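Local coordinates for protein bacterial regulatory proteins, tetR family (Corynebacterium glutamicum, PDB 3AQT) that probably binds DNA as an all-helical TetR-family transcriptional repressor and holds the inducer resorcinol in a buried pocket, at residues Q111-L116 with A124-H129; D117-V122 with L166-E171; E71-E74 with G79-T82. One frame throughout, in Å; residues are numbered along the deposited sequence.

Interaction 1 (Q111-L116 with A124-H129); sequences QVLTKL and AGSLRH. With RCO (resorcinol), chain D.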
ATOM      1  N   GLN B 111       5.684  24.655  -6.995  1.00 47.95           N
ATOM      2  CA  GLN B 111       6.311  25.973  -6.990  1.00 50.52           C
ATOM      3  C   GLN B 111       7.835  25.888  -6.894  1.00 52.27           C
ATOM      4  O   GLN B 111       8.545  26.574  -7.624  1.00 53.19           O
ATOM      5  CB  GLN B 111       5.801  26.814  -5.816  1.00 52.05           C
ATOM      6  CG  GLN B 111       4.295  27.006  -5.754  1.00 56.76           C
ATOM      7  CD  GLN B 111       3.768  27.914  -6.843  1.00 59.73           C
ATOM      8  OE1 GLN B 111       4.199  29.060  -6.973  1.00 63.05           O
ATOM      9  NE2 GLN B 111       2.822  27.409  -7.631  1.00 60.07           N
ATOM     10  N   VAL B 112       8.339  25.045  -6.000  1.00 52.32           N
ATOM     11  CA  VAL B 112       9.781  24.919  -5.812  1.00 54.38           C
ATOM     12  C   VAL B 112      10.497  23.842  -6.645  1.00 56.66           C
ATOM     13  O   VAL B 112      11.133  24.137  -7.659  1.00 57.90           O
ATOM     14  CB  VAL B 112      10.105  24.664  -4.332  1.00 54.32           C
ATOM     15  CG1 VAL B 112      11.604  24.746  -4.114  1.00 53.74           C
ATOM     16  CG2 VAL B 112       9.364  25.662  -3.455  1.00 52.43           C
ATOM     17  N   LEU B 113      10.389  22.596  -6.202  1.00 58.85           N
ATOM     18  CA  LEU B 113      11.035  21.465  -6.857  1.00 60.55           C
ATOM     19  C   LEU B 113      11.250  21.512  -8.366  1.00 63.33           C
ATOM     20  O   LEU B 113      12.390  21.525  -8.829  1.00 64.48           O
ATOM     21  CB  LEU B 113      10.305  20.170  -6.495  1.00 59.08           C
ATOM     22  CG  LEU B 113      10.639  19.584  -5.123  1.00 58.20           C
ATOM     23  CD1 LEU B 113      12.106  19.225  -5.066  1.00 59.51           C
ATOM     24  CD2 LEU B 113      10.322  20.589  -4.038  1.00 60.67           C
ATOM     25  N   THR B 114      10.168  21.531  -9.137  1.00 65.73           N
ATOM     26  CA  THR B 114      10.279  21.529 -10.598  1.00 65.70           C
ATOM     27  C   THR B 114      11.272  22.541 -11.183  1.00 65.54           C
ATOM     28  O   THR B 114      11.596  22.478 -12.376  1.00 66.21           O
ATOM     29  CB  THR B 114       8.886  21.714 -11.271  1.00 64.99           C
ATOM     30  OG1 THR B 114       8.254  22.901 -10.776  1.00 65.03           O
ATOM     31  CG2 THR B 114       7.995  20.512 -10.981  1.00 64.86           C
ATOM     32  N   LYS B 115      11.762  23.454 -10.347  1.00 63.44           N
ATOM     33  CA  LYS B 115      12.732  24.463 -10.779  1.00 61.61           C
ATOM     34  C   LYS B 115      14.170  23.914 -10.748  1.00 59.88           C
ATOM     35  O   LYS B 115      15.141  24.655 -10.907  1.00 58.30           O
ATOM     36  CB  LYS B 115      12.603  25.704  -9.894  1.00 63.09           C
ATOM     37  CG  LYS B 115      11.322  26.503 -10.153  1.00 67.18           C
ATOM     38  CD  LYS B 115      10.117  25.598 -10.449  1.00 68.91           C
ATOM     39  CE  LYS B 115       8.837  26.395 -10.663  1.00 70.65           C
ATOM     40  NZ  LYS B 115       8.975  27.432 -11.727  1.00 73.37           N
ATOM     41  N   LEU B 116      14.287  22.608 -10.520  1.00 56.55           N
ATOM     42  CA  LEU B 116      15.569  21.926 -10.511  1.00 53.03           C
ATOM     43  C   LEU B 116      15.604  21.316 -11.908  1.00 52.73           C
ATOM     44  O   LEU B 116      14.554  21.002 -12.470  1.00 52.86           O
ATOM     45  CB  LEU B 116      15.585  20.826  -9.446  1.00 52.26           C
ATOM     46  CG  LEU B 116      15.416  21.256  -7.981  1.00 53.21           C
ATOM     47  CD1 LEU B 116      15.018  20.054  -7.128  1.00 52.99           C
ATOM     48  CD2 LEU B 116      16.704  21.879  -7.463  1.00 51.21           C
ATOM     49  N   ALA B 124      12.721  12.786  -6.365  1.00 33.00           N
ATOM     50  CA  ALA B 124      13.281  12.436  -5.071  1.00 32.30           C
ATOM     51  C   ALA B 124      12.949  13.484  -4.018  1.00 31.93           C
ATOM     52  O   ALA B 124      12.541  13.154  -2.906  1.00 33.82           O
ATOM     53  CB  ALA B 124      14.786  12.284  -5.187  1.00 31.57           C
ATOM     54  N   GLY B 125      13.130  14.750  -4.374  1.00 31.41           N
ATOM     55  CA  GLY B 125      12.856  15.825  -3.442  1.00 29.67           C
ATOM     56  C   GLY B 125      11.400  15.870  -3.034  1.00 29.55           C
ATOM     57  O   GLY B 125      11.075  16.123  -1.867  1.00 28.85           O
ATOM     58  N   SER B 126      10.516  15.640  -3.997  1.00 27.79           N
ATOM     59  CA  SER B 126       9.095  15.646  -3.719  1.00 30.89           C
ATOM     60  C   SER B 126       8.787  14.567  -2.687  1.00 32.06           C
ATOM     61  O   SER B 126       8.113  14.824  -1.681  1.00 31.24           O
ATOM     62  CB  SER B 126       8.296  15.375  -4.998  1.00 30.70           C
ATOM     63  OG  SER B 126       8.530  16.370  -5.981  1.00 34.36           O
ATOM     64  N   LEU B 127       9.292  13.361  -2.936  1.00 32.07           N
ATOM     65  CA  LEU B 127       9.059  12.251  -2.028  1.00 31.26           C
ATOM     66  C   LEU B 127       9.628  12.517  -0.643  1.00 31.70           C
ATOM     67  O   LEU B 127       8.986  12.211   0.364  1.00 32.68           O
ATOM     68  CB  LEU B 127       9.639  10.963  -2.615  1.00 30.27           C
ATOM     69  CG  LEU B 127       8.938  10.531  -3.912  1.00 31.53           C
ATOM     70  CD1 LEU B 127       9.611   9.292  -4.495  1.00 31.28           C
ATOM     71  CD2 LEU B 127       7.461  10.264  -3.620  1.00 30.83           C
ATOM     72  N   ARG B 128      10.818  13.105  -0.582  1.00 32.97           N
ATOM     73  CA  ARG B 128      11.424  13.392   0.712  1.00 34.93           C
ATOM     74  C   ARG B 128      10.564  14.372   1.506  1.00 36.33           C
ATOM     75  O   ARG B 128      10.461  14.260   2.727  1.00 38.00           O
ATOM     76  CB  ARG B 128      12.841  13.935   0.534  1.00 35.07           C
ATOM     77  CG  ARG B 128      13.809  12.908  -0.024  1.00 35.06           C
ATOM     78  CD  ARG B 128      15.149  13.525  -0.314  1.00 36.28           C
ATOM     79  NE  ARG B 128      15.742  14.093   0.891  1.00 38.05           N
ATOM     80  CZ  ARG B 128      16.799  14.900   0.897  1.00 37.23           C
ATOM     81  NH1 ARG B 128      17.386  15.245  -0.245  1.00 35.67           N
ATOM     82  NH2 ARG B 128      17.277  15.351   2.047  1.00 37.23           N
ATOM     83  N   HIS B 129       9.937  15.321   0.817  1.00 36.73           N
ATOM     84  CA  HIS B 129       9.069  16.272   1.507  1.00 37.77           C
ATOM     85  C   HIS B 129       7.839  15.567   2.086  1.00 37.50           C
ATOM     86  O   HIS B 129       7.411  15.885   3.194  1.00 37.25           O
ATOM     87  CB  HIS B 129       8.612  17.394   0.566  1.00 37.78           C
ATOM     88  CG  HIS B 129       9.599  18.509   0.435  1.00 37.24           C
ATOM     89  ND1 HIS B 129      10.043  19.234   1.520  1.00 36.42           N
ATOM     90  CD2 HIS B 129      10.240  19.015  -0.645  1.00 36.97           C
ATOM     91  CE1 HIS B 129      10.915  20.138   1.114  1.00 35.91           C
ATOM     92  NE2 HIS B 129      11.052  20.027  -0.195  1.00 39.24           N
TER
HETATM   93  C1  RCO D 230       4.395  14.944  -6.071  1.00 36.64           C
HETATM   94  C2  RCO D 230       5.380  14.904  -7.107  1.00 36.01           C
HETATM   95  C3  RCO D 230       6.244  13.781  -7.222  1.00 36.04           C
HETATM   96  C4  RCO D 230       6.115  12.714  -6.315  1.00 37.06           C
HETATM   97  C5  RCO D 230       5.148  12.752  -5.298  1.00 36.48           C
HETATM   98  C6  RCO D 230       4.282  13.872  -5.175  1.00 36.69           C
HETATM   99  O1  RCO D 230       3.555  16.048  -5.963  1.00 40.05           O
HETATM  100  O3  RCO D 230       7.215  13.714  -8.217  1.00 36.67           O
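Leu-113 and Gly-125 bring the backbones closest, CA to CA 6.8 Å, where the turn that follows helix 90-111 passes alongside helix 119-134. In that turn Leu-116 N bonds back to Leu-113 O, and Leu-113 reaches across to the helix with its branch carbon CG and both methyls. CD1 lies on the bare backbone of Gly-125, 3.8 Å from its CA, a spot accessible because no side chain stands there. CG rests near the hydroxyl of Ser-126, with 3.9 Å to OG. CD2 turns the other way, to His-129, and stands 3.7 Å from its CD2; the two side chains cross obliquely. The neighbouring ring atom, NE2, makes a weak hydrogen bond to Pro-237 O.

Ser-126 is the link to the ligand. With OG beside its backbone N (chi1 -61°), the hydroxyl bonds back to Val-122 O, one turn earlier, and CB is left against resorcinol, 3.4 Å from C3. OG thus lies between Leu-113 and the ligand ring. Leu-127 adds CD2, 3.8 Å from resorcinol C5, while Asp-165 hydrogen-bonds the ligand. Leu-113 therefore backs, as a second-shell residue, the wall of the resorcinol pocket in this regulator's helical ligand-binding domain.

Interaction 2 (D117-V122 with L166-E171); sequences DDPAEV and LLHGLE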
ATOM      1  N   ASP B 117      16.787  21.150 -12.482  1.00 51.49           N
ATOM      2  CA  ASP B 117      16.871  20.603 -13.829  1.00 50.67           C
ATOM      3  C   ASP B 117      16.769  19.091 -13.887  1.00 47.29           C
ATOM      4  O   ASP B 117      16.168  18.545 -14.803  1.00 49.21           O
ATOM      5  CB  ASP B 117      18.178  21.039 -14.501  1.00 55.86           C
ATOM      6  CG  ASP B 117      18.265  22.542 -14.682  1.00 62.58           C
ATOM      7  OD1 ASP B 117      17.351  23.118 -15.319  1.00 65.03           O
ATOM      8  OD2 ASP B 117      19.245  23.144 -14.188  1.00 64.06           O
ATOM      9  N   ASP B 118      17.360  18.417 -12.910  1.00 42.89           N
ATOM     10  CA  ASP B 118      17.354  16.961 -12.877  1.00 39.71           C
ATOM     11  C   ASP B 118      15.998  16.388 -12.465  1.00 38.31           C
ATOM     12  O   ASP B 118      15.549  16.566 -11.327  1.00 37.62           O
ATOM     13  CB  ASP B 118      18.430  16.472 -11.911  1.00 40.45           C
ATOM     14  CG  ASP B 118      18.757  15.014 -12.093  1.00 42.80           C
ATOM     15  OD1 ASP B 118      17.942  14.276 -12.688  1.00 44.33           O
ATOM     16  OD2 ASP B 118      19.838  14.600 -11.628  1.00 47.69           O
ATOM     17  N   PRO B 119      15.327  15.687 -13.386  1.00 35.66           N
ATOM     18  CA  PRO B 119      14.022  15.095 -13.091  1.00 35.80           C
ATOM     19  C   PRO B 119      14.122  14.157 -11.889  1.00 35.68           C
ATOM     20  O   PRO B 119      13.181  14.019 -11.107  1.00 36.95           O
ATOM     21  CB  PRO B 119      13.675  14.350 -14.387  1.00 34.88           C
ATOM     22  CG  PRO B 119      14.399  15.134 -15.435  1.00 35.22           C
ATOM     23  CD  PRO B 119      15.730  15.410 -14.773  1.00 34.58           C
ATOM     24  N   ALA B 120      15.272  13.516 -11.744  1.00 33.76           N
ATOM     25  CA  ALA B 120      15.485  12.594 -10.643  1.00 34.92           C
ATOM     26  C   ALA B 120      15.464  13.326  -9.312  1.00 33.98           C
ATOM     27  O   ALA B 120      15.036  12.767  -8.307  1.00 34.07           O
ATOM     28  CB  ALA B 120      16.813  11.858 -10.812  1.00 35.39           C
ATOM     29  N   GLU B 121      15.921  14.577  -9.306  1.00 35.29           N
ATOM     30  CA  GLU B 121      15.953  15.350  -8.068  1.00 35.42           C
ATOM     31  C   GLU B 121      14.567  15.886  -7.734  1.00 35.50           C
ATOM     32  O   GLU B 121      14.205  16.020  -6.564  1.00 35.74           O
ATOM     33  CB  GLU B 121      16.941  16.512  -8.179  1.00 35.98           C
ATOM     34  CG  GLU B 121      17.602  16.864  -6.854  1.00 39.39           C
ATOM     35  CD  GLU B 121      18.526  18.077  -6.951  1.00 43.31           C
ATOM     36  OE1 GLU B 121      19.236  18.215  -7.976  1.00 45.37           O
ATOM     37  OE2 GLU B 121      18.553  18.883  -5.995  1.00 42.86           O
ATOM     38  N   VAL B 122      13.797  16.196  -8.771  1.00 33.51           N
ATOM     39  CA  VAL B 122      12.451  16.700  -8.584  1.00 33.86           C
ATOM     40  C   VAL B 122      11.624  15.612  -7.906  1.00 34.64           C
ATOM     41  O   VAL B 122      10.944  15.856  -6.909  1.00 33.47           O
ATOM     42  CB  VAL B 122      11.795  17.059  -9.946  1.00 34.46           C
ATOM     43  CG1 VAL B 122      10.338  17.437  -9.744  1.00 31.97           C
ATOM     44  CG2 VAL B 122      12.545  18.209 -10.596  1.00 33.77           C
ATOM     45  N   LEU B 166       7.504  11.812 -13.454  1.00 33.27           N
ATOM     46  CA  LEU B 166       8.066  10.578 -13.982  1.00 32.23           C
ATOM     47  C   LEU B 166       8.118  10.592 -15.506  1.00 33.51           C
ATOM     48  O   LEU B 166       9.099  10.148 -16.097  1.00 35.21           O
ATOM     49  CB  LEU B 166       7.261   9.377 -13.498  1.00 30.83           C
ATOM     50  CG  LEU B 166       7.415   9.052 -12.008  1.00 31.90           C
ATOM     51  CD1 LEU B 166       6.513   7.866 -11.659  1.00 31.27           C
ATOM     52  CD2 LEU B 166       8.883   8.740 -11.678  1.00 28.02           C
ATOM     53  N   LEU B 167       7.068  11.099 -16.145  1.00 34.36           N
ATOM     54  CA  LEU B 167       7.044  11.172 -17.599  1.00 35.07           C
ATOM     55  C   LEU B 167       8.200  12.043 -18.074  1.00 37.07           C
ATOM     56  O   LEU B 167       8.858  11.748 -19.070  1.00 36.35           O
ATOM     57  CB  LEU B 167       5.735  11.780 -18.090  1.00 34.37           C
ATOM     58  CG  LEU B 167       5.717  12.007 -19.606  1.00 35.03           C
ATOM     59  CD1 LEU B 167       5.955  10.677 -20.329  1.00 33.64           C
ATOM     60  CD2 LEU B 167       4.391  12.634 -20.019  1.00 32.62           C
ATOM     61  N   HIS B 168       8.424  13.132 -17.351  1.00 38.36           N
ATOM     62  CA  HIS B 168       9.497  14.065 -17.654  1.00 39.15           C
ATOM     63  C   HIS B 168      10.835  13.308 -17.638  1.00 40.69           C
ATOM     64  O   HIS B 168      11.629  13.403 -18.574  1.00 40.23           O
ATOM     65  CB  HIS B 168       9.470  15.187 -16.607  1.00 37.64           C
ATOM     66  CG  HIS B 168      10.595  16.163 -16.726  1.00 37.78           C
ATOM     67  ND1 HIS B 168      11.312  16.340 -17.889  1.00 37.53           N
ATOM     68  CD2 HIS B 168      11.118  17.028 -15.824  1.00 37.41           C
ATOM     69  CE1 HIS B 168      12.231  17.270 -17.698  1.00 36.53           C
ATOM     70  NE2 HIS B 168      12.136  17.703 -16.454  1.00 37.40           N
ATOM     71  N   GLY B 169      11.064  12.538 -16.579  1.00 41.18           N
ATOM     72  CA  GLY B 169      12.295  11.778 -16.469  1.00 42.39           C
ATOM     73  C   GLY B 169      12.435  10.702 -17.532  1.00 43.06           C
ATOM     74  O   GLY B 169      13.544  10.322 -17.909  1.00 43.03           O
ATOM     75  N   LEU B 170      11.308  10.201 -18.015  1.00 43.04           N
ATOM     76  CA  LEU B 170      11.324   9.171 -19.039  1.00 44.56           C
ATOM     77  C   LEU B 170      11.729   9.803 -20.370  1.00 45.91           C
ATOM     78  O   LEU B 170      12.552   9.255 -21.104  1.00 46.27           O
ATOM     79  CB  LEU B 170       9.938   8.537 -19.149  1.00 43.67           C
ATOM     80  CG  LEU B 170       9.801   7.275 -19.989  1.00 44.45           C
ATOM     81  CD1 LEU B 170      10.687   6.174 -19.413  1.00 46.09           C
ATOM     82  CD2 LEU B 170       8.343   6.828 -19.991  1.00 45.51           C
ATOM     83  N   GLU B 171      11.159  10.969 -20.660  1.00 46.73           N
ATOM     84  CA  GLU B 171      11.442  11.689 -21.895  1.00 46.27           C
ATOM     85  C   GLU B 171      12.908  12.098 -22.018  1.00 45.76           C
ATOM     86  O   GLU B 171      13.445  12.131 -23.118  1.00 46.57           O
ATOM     87  CB  GLU B 171      10.572  12.945 -21.988  1.00 49.42           C
ATOM     88  CG  GLU B 171       9.073  12.705 -21.895  1.00 53.76           C
ATOM     89  CD  GLU B 171       8.471  12.241 -23.195  1.00 56.62           C
ATOM     90  OE1 GLU B 171       8.555  12.998 -24.180  1.00 62.80           O
ATOM     91  OE2 GLU B 171       7.912  11.127 -23.241  1.00 58.83           O
TER
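Pro-119 presses its ring against the backbone of Gly-169, with CB 3.6 Å from Gly-169 CA. This is the tight part of the contact. The two CA atoms are just 5.0 Å apart, and the glycine, with no side chain, lets the proline ring lie directly on the helix backbone. Both residues are buried, and the proline also touches Thr-172, just past the end of helix 159-171. The neighbouring CG serves a second partner: it sits over one face of the His-168 imidazole in a CH-pi contact, 3.7 Å from the ring centroid and 16° off the normal. It is displaced toward the rim, so NE2 is the nearest ring atom. His-168 gets there by carrying CG anti to its backbone N (chi1 175°), which swings the ring out across the proline; the two side chains meet at about a right angle.

The fold here is a helix start set against a helix end. Asp-118 is the N-cap of helix 119-134: its OD1 accepts from Ala-120 N at 2.9 Å, the N-H arriving from above the carboxylate plane, while its backbone O takes both Glu-121 N and Val-122 N. OD2 of the same carboxylate forms a salt bridge to Arg-174, so the capping residue also links the start of helix 119-134 to the loop after helix 159-171. Such helix-to-helix packing builds the ligand-binding domain of TetR-family regulators.

Toward solvent the contact thins out. His-168 is exposed, and beyond the proline it has Asp-117 O at a loose 4.4 Å from NE2, approaching the ring obliquely. The CB of Asp-117 points away from the helix. The His-168 side chain remains about 9 Å from the bound resorcinol.

Interaction 3 (E71-E74 with G79-T82); sequences EITE and GTGT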
ATOM      1  N   GLU B  71     -18.379  17.373  17.723  1.00 47.25           N
ATOM      2  CA  GLU B  71     -17.504  18.511  17.926  1.00 48.57           C
ATOM      3  C   GLU B  71     -17.249  19.263  16.609  1.00 46.95           C
ATOM      4  O   GLU B  71     -17.110  20.483  16.589  1.00 47.30           O
ATOM      5  CB  GLU B  71     -16.189  18.044  18.542  1.00 50.37           C
ATOM      6  CG  GLU B  71     -15.317  19.186  18.995  1.00 58.78           C
ATOM      7  CD  GLU B  71     -14.162  18.735  19.855  1.00 63.30           C
ATOM      8  OE1 GLU B  71     -13.451  19.623  20.383  1.00 64.39           O
ATOM      9  OE2 GLU B  71     -13.968  17.501  19.999  1.00 66.63           O
ATOM     10  N   ILE B  72     -17.204  18.525  15.509  1.00 44.68           N
ATOM     11  CA  ILE B  72     -16.976  19.110  14.198  1.00 42.27           C
ATOM     12  C   ILE B  72     -18.172  19.949  13.765  1.00 42.07           C
ATOM     13  O   ILE B  72     -18.009  21.012  13.166  1.00 40.74           O
ATOM     14  CB  ILE B  72     -16.715  17.995  13.160  1.00 40.35           C
ATOM     15  CG1 ILE B  72     -15.343  17.377  13.423  1.00 38.06           C
ATOM     16  CG2 ILE B  72     -16.816  18.542  11.746  1.00 38.37           C
ATOM     17  CD1 ILE B  72     -15.088  16.047  12.716  1.00 47.18           C
ATOM     18  N   THR B  73     -19.374  19.469  14.059  1.00 43.86           N
ATOM     19  CA  THR B  73     -20.574  20.200  13.686  1.00 46.28           C
ATOM     20  C   THR B  73     -20.699  21.454  14.541  1.00 46.42           C
ATOM     21  O   THR B  73     -21.243  22.462  14.103  1.00 46.01           O
ATOM     22  CB  THR B  73     -21.841  19.334  13.847  1.00 47.17           C
ATOM     23  OG1 THR B  73     -21.838  18.720  15.137  1.00 50.84           O
ATOM     24  CG2 THR B  73     -21.885  18.252  12.784  1.00 48.82           C
ATOM     25  N   GLU B  74     -20.190  21.389  15.763  1.00 47.27           N
ATOM     26  CA  GLU B  74     -20.238  22.543  16.641  1.00 47.86           C
ATOM     27  C   GLU B  74     -19.306  23.601  16.054  1.00 46.11           C
ATOM     28  O   GLU B  74     -19.683  24.760  15.907  1.00 47.06           O
ATOM     29  CB  GLU B  74     -19.784  22.165  18.055  1.00 51.32           C
ATOM     30  CG  GLU B  74     -19.877  23.309  19.063  1.00 59.14           C
ATOM     31  CD  GLU B  74     -19.462  22.902  20.479  1.00 65.60           C
ATOM     32  OE1 GLU B  74     -18.274  22.560  20.686  1.00 68.24           O
ATOM     33  OE2 GLU B  74     -20.330  22.929  21.386  1.00 67.65           O
ATOM     34  N   GLY B  79     -26.431  22.067  13.960  1.00 54.13           N
ATOM     35  CA  GLY B  79     -26.908  21.009  14.839  1.00 57.55           C
ATOM     36  C   GLY B  79     -26.220  19.690  14.537  1.00 61.30           C
ATOM     37  O   GLY B  79     -26.060  19.327  13.370  1.00 63.34           O
ATOM     38  N   THR B  80     -25.816  18.964  15.576  1.00 63.21           N
ATOM     39  CA  THR B  80     -25.124  17.685  15.385  1.00 64.21           C
ATOM     40  C   THR B  80     -25.921  16.681  14.561  1.00 65.02           C
ATOM     41  O   THR B  80     -25.362  15.965  13.719  1.00 66.36           O
ATOM     42  CB  THR B  80     -24.775  17.019  16.729  1.00 64.47           C
ATOM     43  OG1 THR B  80     -23.829  17.831  17.437  1.00 65.93           O
ATOM     44  CG2 THR B  80     -24.181  15.636  16.494  1.00 64.34           C
ATOM     45  N   GLY B  81     -27.226  16.625  14.806  1.00 62.57           N
ATOM     46  CA  GLY B  81     -28.060  15.691  14.077  1.00 60.48           C
ATOM     47  C   GLY B  81     -28.236  16.050  12.615  1.00 59.08           C
ATOM     48  O   GLY B  81     -28.940  15.348  11.893  1.00 61.54           O
ATOM     49  N   THR B  82     -27.599  17.124  12.162  1.00 55.94           N
ATOM     50  CA  THR B  82     -27.750  17.538  10.772  1.00 53.47           C
ATOM     51  C   THR B  82     -26.532  17.264   9.894  1.00 50.98           C
ATOM     52  O   THR B  82     -26.551  17.540   8.696  1.00 50.03           O
ATOM     53  CB  THR B  82     -28.100  19.043  10.683  1.00 54.27           C
ATOM     54  OG1 THR B  82     -26.991  19.828  11.140  1.00 54.62           O
ATOM     55  CG2 THR B  82     -29.306  19.353  11.549  1.00 52.73           C
TER
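Thr-73, on helix 69-75, meets Thr-80, the first residue of the short 3-10 turn that follows, and their CA atoms lie 5.5 Å apart. The van der Waals part comes first. The Thr-73 side chain points at the turn and settles against the Thr-80 backbone: OG1 is 3.5 Å from Thr-80 CA, CB is 4.0 Å from the same atom, and the methyl CG2 a little farther. Gly-79 adds its carbonyl oxygen, 4.2 Å from Thr-73 CB. Thr-80 meanwhile reaches back along the helix to touch Ile-69 and Ala-70, and the two threonine side chains cross at about a right angle.

The polar part centres on the two hydroxyls, Thr-73 OG1 and Thr-80 OG1, which are 3.2 Å apart. Thr-73 OG1 sits between its own backbone N and carbonyl carbon (chi1 49°), a position from which it can bond back to the carbonyls of Ala-70 and Ile-69 in the preceding turn of its helix.

Backbone bonding shapes the other partner: Thr-82 N donates to Gly-79 O at 2.9 Å, closing the 3-10 turn. Thr-82 OG1 is modelled on the same oxygen, though at a distance too short to be trusted.

Both segments belong to the predicted helix-turn-helix, and the contact spans the turn between its first helix and the start of the second part, which in TetR relatives is the DNA-recognition helix. The Thr-73 hydroxyl is held by the carbonyls of its own helix, and the close approach of the two threonines is consistent with a compact turn in which small side chains pack on backbone.

How the interactions relate
Along the chain from the N terminus, interaction 3 comes first and is complete by residue 82: it closes the short turn of the predicted helix-turn-helix and stays within the DNA-binding part. Helix 90-111 then leads into the C-terminal domain, where the other two contacts cross, their segments alternating as 111-116, 117-122, 124-129 and 166-171. Interaction 1 closes a local loop onto helix 119-134; interaction 2 closes a much longer, mostly helical excursion of 43 residues, bringing the end of helix 159-171 back to the start of that same helix. These two touch, chiefly through Val-122 packing on Leu-113, Thr-114 and Leu-116. Interaction 3 lies on the opposite side of the chain's centre, about 39 and about 46 Å from interactions 1 and 2, centre to centre.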